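Local coordinates for MaoC domain protein dehydratase (Chloroflexus aurantiacus, PDB 4E3E) that catalyses the reversible dehydration of (2R,3S)-beta-methylmalyl-CoA to mesaconyl-CoA in the glyoxylate assimilation cycle, at residues P25-E30 with V99-L105; D32-Y36 with I63-L67. The contacts are given in a common frame with arbitrary orientation. Residues are numbered along the deposited sequence.

Contact 1. Residues P25-E30 with V99-L105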
loop_
_atom_site.group_PDB
_atom_site.type_symbol
_atom_site.label_atom_id
_atom_site.label_comp_id
_atom_site.label_asym_id
_atom_site.label_seq_id
_atom_site.Cartn_x
_atom_site.Cartn_y
_atom_site.Cartn_z
ATOM N N PRO A 25 0.024 15.604 -14.234
ATOM C CA PRO A 25 1.422 15.556 -13.879
ATOM C C PRO A 25 1.571 15.030 -12.465
ATOM O O PRO A 25 0.737 15.231 -11.641
ATOM C CB PRO A 25 1.852 16.999 -13.964
ATOM C CG PRO A 25 0.640 17.772 -13.822
ATOM C CD PRO A 25 -0.475 16.961 -14.363
ATOM N N ARG A 26 2.617 14.269 -12.233
ATOM C CA ARG A 26 2.718 13.501 -11.039
ATOM C C ARG A 26 4.005 13.648 -10.277
ATOM O O ARG A 26 5.016 13.239 -10.743
ATOM C CB ARG A 26 2.561 12.050 -11.447
ATOM C CG ARG A 26 2.746 11.073 -10.332
ATOM C CD ARG A 26 1.508 10.991 -9.491
ATOM N NE ARG A 26 1.256 9.649 -9.040
ATOM C CZ ARG A 26 1.954 9.049 -8.109
ATOM N NH1 ARG A 26 2.920 9.693 -7.520
ATOM N NH2 ARG A 26 1.671 7.829 -7.773
ATOM N N THR A 27 3.927 14.160 -9.064
ATOM C CA THR A 27 5.071 14.214 -8.153
ATOM C C THR A 27 5.282 12.825 -7.571
ATOM O O THR A 27 4.342 12.212 -7.046
ATOM C CB THR A 27 4.852 15.228 -7.021
ATOM O OG1 THR A 27 4.650 16.518 -7.592
ATOM C CG2 THR A 27 6.053 15.278 -6.075
ATOM N N ILE A 28 6.511 12.324 -7.682
ATOM C CA ILE A 28 6.831 10.990 -7.201
ATOM C C ILE A 28 7.502 11.090 -5.839
ATOM O O ILE A 28 8.471 11.861 -5.654
ATOM C CB ILE A 28 7.683 10.209 -8.222
ATOM C CG1 ILE A 28 6.932 10.098 -9.558
ATOM C CG2 ILE A 28 7.999 8.811 -7.699
ATOM C CD1 ILE A 28 7.756 9.468 -10.671
ATOM N N THR A 29 6.962 10.358 -4.868
ATOM C CA THR A 29 7.439 10.510 -3.483
ATOM C C THR A 29 7.944 9.206 -2.893
ATOM O O THR A 29 7.805 8.128 -3.499
ATOM C CB THR A 29 6.319 10.999 -2.556
ATOM O OG1 THR A 29 5.364 9.943 -2.392
ATOM C CG2 THR A 29 5.611 12.205 -3.148
ATOM N N GLU A 30 8.459 9.303 -1.668
ATOM C CA GLU A 30 8.902 8.133 -0.918
ATOM C C GLU A 30 7.747 7.202 -0.675
ATOM O O GLU A 30 7.955 6.000 -0.517
ATOM C CB GLU A 30 9.567 8.530 0.411
ATOM C CG GLU A 30 10.888 9.288 0.263
ATOM C CD GLU A 30 12.088 8.392 -0.088
ATOM O OE1 GLU A 30 11.910 7.293 -0.689
ATOM O OE2 GLU A 30 13.235 8.797 0.236
ATOM N N VAL A 99 15.523 10.172 -11.943
ATOM C CA VAL A 99 14.344 10.648 -11.212
ATOM C C VAL A 99 14.538 10.363 -9.716
ATOM O O VAL A 99 14.896 9.241 -9.340
ATOM C CB VAL A 99 13.074 9.925 -11.727
ATOM C CG1 VAL A 99 11.824 10.451 -11.029
ATOM C CG2 VAL A 99 12.937 10.131 -13.239
ATOM N N TYR A 100 14.320 11.376 -8.879
ATOM C CA TYR A 100 14.420 11.260 -7.432
ATOM C C TYR A 100 13.059 11.546 -6.780
ATOM O O TYR A 100 12.224 12.236 -7.388
ATOM C CB TYR A 100 15.439 12.282 -6.910
ATOM C CG TYR A 100 16.879 12.017 -7.319
ATOM C CD1 TYR A 100 17.580 10.913 -6.817
ATOM C CD2 TYR A 100 17.551 12.886 -8.184
ATOM C CE1 TYR A 100 18.899 10.676 -7.176
ATOM C CE2 TYR A 100 18.876 12.662 -8.548
ATOM C CZ TYR A 100 19.545 11.556 -8.040
ATOM O OH TYR A 100 20.848 11.310 -8.393
ATOM N N PRO A 101 12.826 11.040 -5.542
ATOM C CA PRO A 101 11.634 11.471 -4.789
ATOM C C PRO A 101 11.538 12.986 -4.776
ATOM O O PRO A 101 12.562 13.662 -4.557
ATOM C CB PRO A 101 11.921 10.970 -3.357
ATOM C CG PRO A 101 12.817 9.767 -3.553
ATOM C CD PRO A 101 13.654 10.076 -4.772
ATOM N N GLY A 102 10.334 13.514 -5.007
ATOM C CA GLY A 102 10.131 14.961 -5.053
ATOM C C GLY A 102 10.055 15.518 -6.463
ATOM O O GLY A 102 9.582 16.634 -6.661
ATOM N N ASP A 103 10.533 14.752 -7.446
ATOM C CA ASP A 103 10.459 15.166 -8.854
ATOM C C ASP A 103 9.049 15.007 -9.381
ATOM O O ASP A 103 8.306 14.140 -8.913
ATOM C CB ASP A 103 11.428 14.356 -9.733
ATOM C CG ASP A 103 12.891 14.731 -9.503
ATOM O OD1 ASP A 103 13.153 15.760 -8.835
ATOM O OD2 ASP A 103 13.779 13.994 -9.995
ATOM N N THR A 104 8.698 15.832 -10.366
ATOM C CA THR A 104 7.381 15.786 -10.985
ATOM C C THR A 104 7.459 15.511 -12.485
ATOM O O THR A 104 8.141 16.222 -13.227
ATOM C CB THR A 104 6.620 17.094 -10.720
ATOM O OG1 THR A 104 6.578 17.311 -9.302
ATOM C CG2 THR A 104 5.183 17.042 -11.290
ATOM N N LEU A 105 6.725 14.491 -12.924
ATOM C CA LEU A 105 6.745 14.069 -14.321
ATOM C C LEU A 105 5.472 14.482 -15.053
ATOM O O LEU A 105 4.358 14.364 -14.525
ATOM C CB LEU A 105 6.949 12.547 -14.432
ATOM C CG LEU A 105 8.152 11.910 -13.705
ATOM C CD1 LEU A 105 8.320 10.458 -14.120
ATOM C CD2 LEU A 105 9.463 12.678 -13.914
#

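Contact 2. Residues D32-Y36 with I63-L67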
loop_
_atom_site.group_PDB
_atom_site.type_symbol
_atom_site.label_atom_id
_atom_site.label_comp_id
_atom_site.label_asym_id
_atom_site.label_seq_id
_atom_site.Cartn_x
_atom_site.Cartn_y
_atom_site.Cartn_z
ATOM N N ASP A 32 5.481 6.513 -2.915
ATOM C CA ASP A 32 5.437 5.727 -4.165
ATOM C C ASP A 32 6.519 4.655 -4.163
ATOM O O ASP A 32 6.280 3.510 -4.553
ATOM C CB ASP A 32 5.585 6.636 -5.396
ATOM C CG ASP A 32 4.467 7.638 -5.493
ATOM O OD1 ASP A 32 3.272 7.219 -5.479
ATOM O OD2 ASP A 32 4.776 8.843 -5.572
ATOM N N VAL A 33 7.707 5.035 -3.714
ATOM C CA VAL A 33 8.806 4.078 -3.608
ATOM C C VAL A 33 8.439 2.871 -2.739
ATOM O O VAL A 33 8.693 1.731 -3.132
ATOM C CB VAL A 33 10.059 4.748 -3.055
ATOM C CG1 VAL A 33 11.132 3.700 -2.739
ATOM C CG2 VAL A 33 10.566 5.783 -4.054
ATOM N N ALA A 34 7.849 3.117 -1.562
ATOM C CA ALA A 34 7.554 2.037 -0.642
ATOM C C ALA A 34 6.450 1.138 -1.198
ATOM O O ALA A 34 6.535 -0.083 -1.076
ATOM C CB ALA A 34 7.167 2.578 0.737
ATOM N N LEU A 35 5.430 1.742 -1.820
ATOM C CA LEU A 35 4.362 0.979 -2.432
ATOM C C LEU A 35 4.874 0.046 -3.532
ATOM O O LEU A 35 4.473 -1.127 -3.599
ATOM C CB LEU A 35 3.286 1.920 -2.997
ATOM C CG LEU A 35 2.103 2.169 -2.068
ATOM C CD1 LEU A 35 1.302 3.324 -2.618
ATOM C CD2 LEU A 35 1.214 0.935 -1.952
ATOM N N TYR A 36 5.725 0.582 -4.402
ATOM C CA TYR A 36 6.347 -0.187 -5.492
ATOM C C TYR A 36 7.148 -1.375 -4.917
ATOM O O TYR A 36 7.018 -2.514 -5.381
ATOM C CB TYR A 36 7.239 0.735 -6.360
ATOM C CG TYR A 36 7.733 0.051 -7.621
ATOM C CD1 TYR A 36 6.918 -0.026 -8.755
ATOM C CD2 TYR A 36 8.993 -0.569 -7.664
ATOM C CE1 TYR A 36 7.354 -0.671 -9.911
ATOM C CE2 TYR A 36 9.438 -1.229 -8.813
ATOM C CZ TYR A 36 8.607 -1.283 -9.931
ATOM O OH TYR A 36 9.003 -1.936 -11.072
ATOM N N ILE A 63 14.410 6.757 -8.060
ATOM C CA ILE A 63 13.192 6.025 -8.381
ATOM C C ILE A 63 13.524 4.862 -9.342
ATOM O O ILE A 63 14.278 5.039 -10.291
ATOM C CB ILE A 63 12.140 6.986 -9.034
ATOM C CG1 ILE A 63 11.837 8.203 -8.146
ATOM C CG2 ILE A 63 10.841 6.254 -9.368
ATOM C CD1 ILE A 63 11.428 7.865 -6.717
ATOM N N ASP A 64 12.956 3.676 -9.105
ATOM C CA ASP A 64 13.109 2.561 -10.004
ATOM C C ASP A 64 12.719 2.972 -11.440
ATOM O O ASP A 64 11.642 3.548 -11.660
ATOM C CB ASP A 64 12.182 1.414 -9.553
ATOM C CG ASP A 64 12.498 0.091 -10.246
ATOM O OD1 ASP A 64 12.880 -0.869 -9.538
ATOM O OD2 ASP A 64 12.356 0.002 -11.495
ATOM N N SER A 65 13.572 2.637 -12.410
ATOM C CA SER A 65 13.329 2.951 -13.824
ATOM C C SER A 65 11.966 2.461 -14.287
ATOM O O SER A 65 11.297 3.133 -15.076
ATOM C CB SER A 65 14.406 2.328 -14.721
ATOM O OG SER A 65 15.566 3.131 -14.735
ATOM N N LEU A 66 11.551 1.289 -13.819
ATOM C CA LEU A 66 10.243 0.779 -14.229
ATOM C C LEU A 66 9.069 1.503 -13.561
ATOM O O LEU A 66 7.990 1.619 -14.161
ATOM C CB LEU A 66 10.147 -0.724 -14.001
ATOM C CG LEU A 66 11.066 -1.552 -14.866
ATOM C CD1 LEU A 66 10.759 -3.010 -14.558
ATOM C CD2 LEU A 66 10.821 -1.259 -16.346
ATOM N N LEU A 67 9.267 1.983 -12.331
ATOM C CA LEU A 67 8.265 2.855 -11.699
ATOM C C LEU A 67 8.097 4.142 -12.534
ATOM O O LEU A 67 6.958 4.554 -12.821
ATOM C CB LEU A 67 8.610 3.167 -10.233
ATOM C CG LEU A 67 7.679 4.102 -9.432
ATOM C CD1 LEU A 67 6.205 3.673 -9.511
ATOM C CD2 LEU A 67 8.155 4.195 -7.974
#

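Contact 1. Residues P25-E30 with V99-L105
Four backbone hydrogen bonds tie residues 25-30 to 99-105. Arg-26 and Leu-105 form a hydrogen-bonded antiparallel pair, Arg-26 N giving to Leu-105 O at 2.9 Å and Leu-105 N to Arg-26 O at 3.0 Å. Ile-28 N reaches Asp-103 O at 2.8 Å, and Gly-102 N returns a 2.6 Å bond to Ile-28 O. Thr-27 and Thr-104, a non-hydrogen-bonded pair, share a 2.7 Å bond between their OG1 atoms; Thr-27 OG1 also bonds Thr-50 N of the second subunit. This pairs strand 19-27, at one margin of the antiparallel sheet within this chain, with strand 104-116 of the hotdog fold. The latter is entered through a type II turn, Tyr-100 to Asp-103, with Gly-102 at positive phi; Tyr-100 N bonds Asp-103 OD2 at 2.9 Å. On the sheet face of Leu-105, Ile-28 CD1 packs against Leu-105 CD1 at 3.6 Å and Val-99 CG1 at 4.2 Å, beneath helix 65-80. Glu-30 CD lies 3.8 Å from Pro-101 CG, while Glu-30 OE2 is salt-bridged to Arg-60.

Contact 2. Residues D32-Y36 with I63-L67
Tyr-36 is the large projection of this interface. Its CA-to-CB bond points from helix 30-40 toward the start of helix 65-80, and its ring reaches across the gap to lie among Asp-64, Leu-66 and Leu-67. Leu-67 closes one face of the ring: its CB stands 4.1 Å from the ring centroid and 18° off the normal, a CH-pi contact, while Leu-67 CD1 comes within 3.8 Å of Tyr-36 CD1. At the far end of the ring, Tyr-36 OH meets Leu-66 CB at 3.4 Å, and Asp-64 OD1 approaches Tyr-36 CE2 at 3.5 Å. The other methyl of Leu-67 fits against the preceding turn of helix 30-40, with CD2 at 4.0 Å from Asp-32 O and 4.4 Å from Asp-32 CB. Val-33 makes a smaller bump, its CG2 resting against the Ile-63 side chain at 3.5 Å from Ile-63 CD1, a methyl that also packs near Ile-28 CG2.

Asp-64 is the N-cap of helix 65-80, its OD2 accepting from Leu-66 N at 2.8 Å. Ile-63, Asp-64 and Ser-65 probably line the substrate site, as in relatives, so the interface probably backs part of the CoA-ester site. Several polar groups find partners within a segment or beyond the pair: Tyr-36 OH bonds Ser-255 OG, and Asp-32 binds Thr-29 N and Arg-26. With no hydrogen bond between the segments, they meet through apolar and CH-pi packing, in which Tyr-36 and Leu-67 have the largest share.

Contact 2 is nested within the chain loop that contact 1 closes, their centres about 10 Å apart. Contact 1, partly buried and about 18 Å from the chain centre, joins strands mainly through backbone hydrogen bonds at the sheet's margin; contact 2, about 12 Å from that centre, is buried and joins helix 30-40 to the loop and first turn of helix 65-80 through side-chain packing. Strand 19-27 runs on into helix 30-40, and the salt bridge Arg-26 NH1 to Asp-32 OD2, 2.8 Å, spans that passage. A probable hydrogen bond from Ile-63 N to Val-99 O, 2.8 Å, couples the second segments, while Ile-63 CD1 packs 3.7 Å from Ile-28 CG2. Both touch the second subunit.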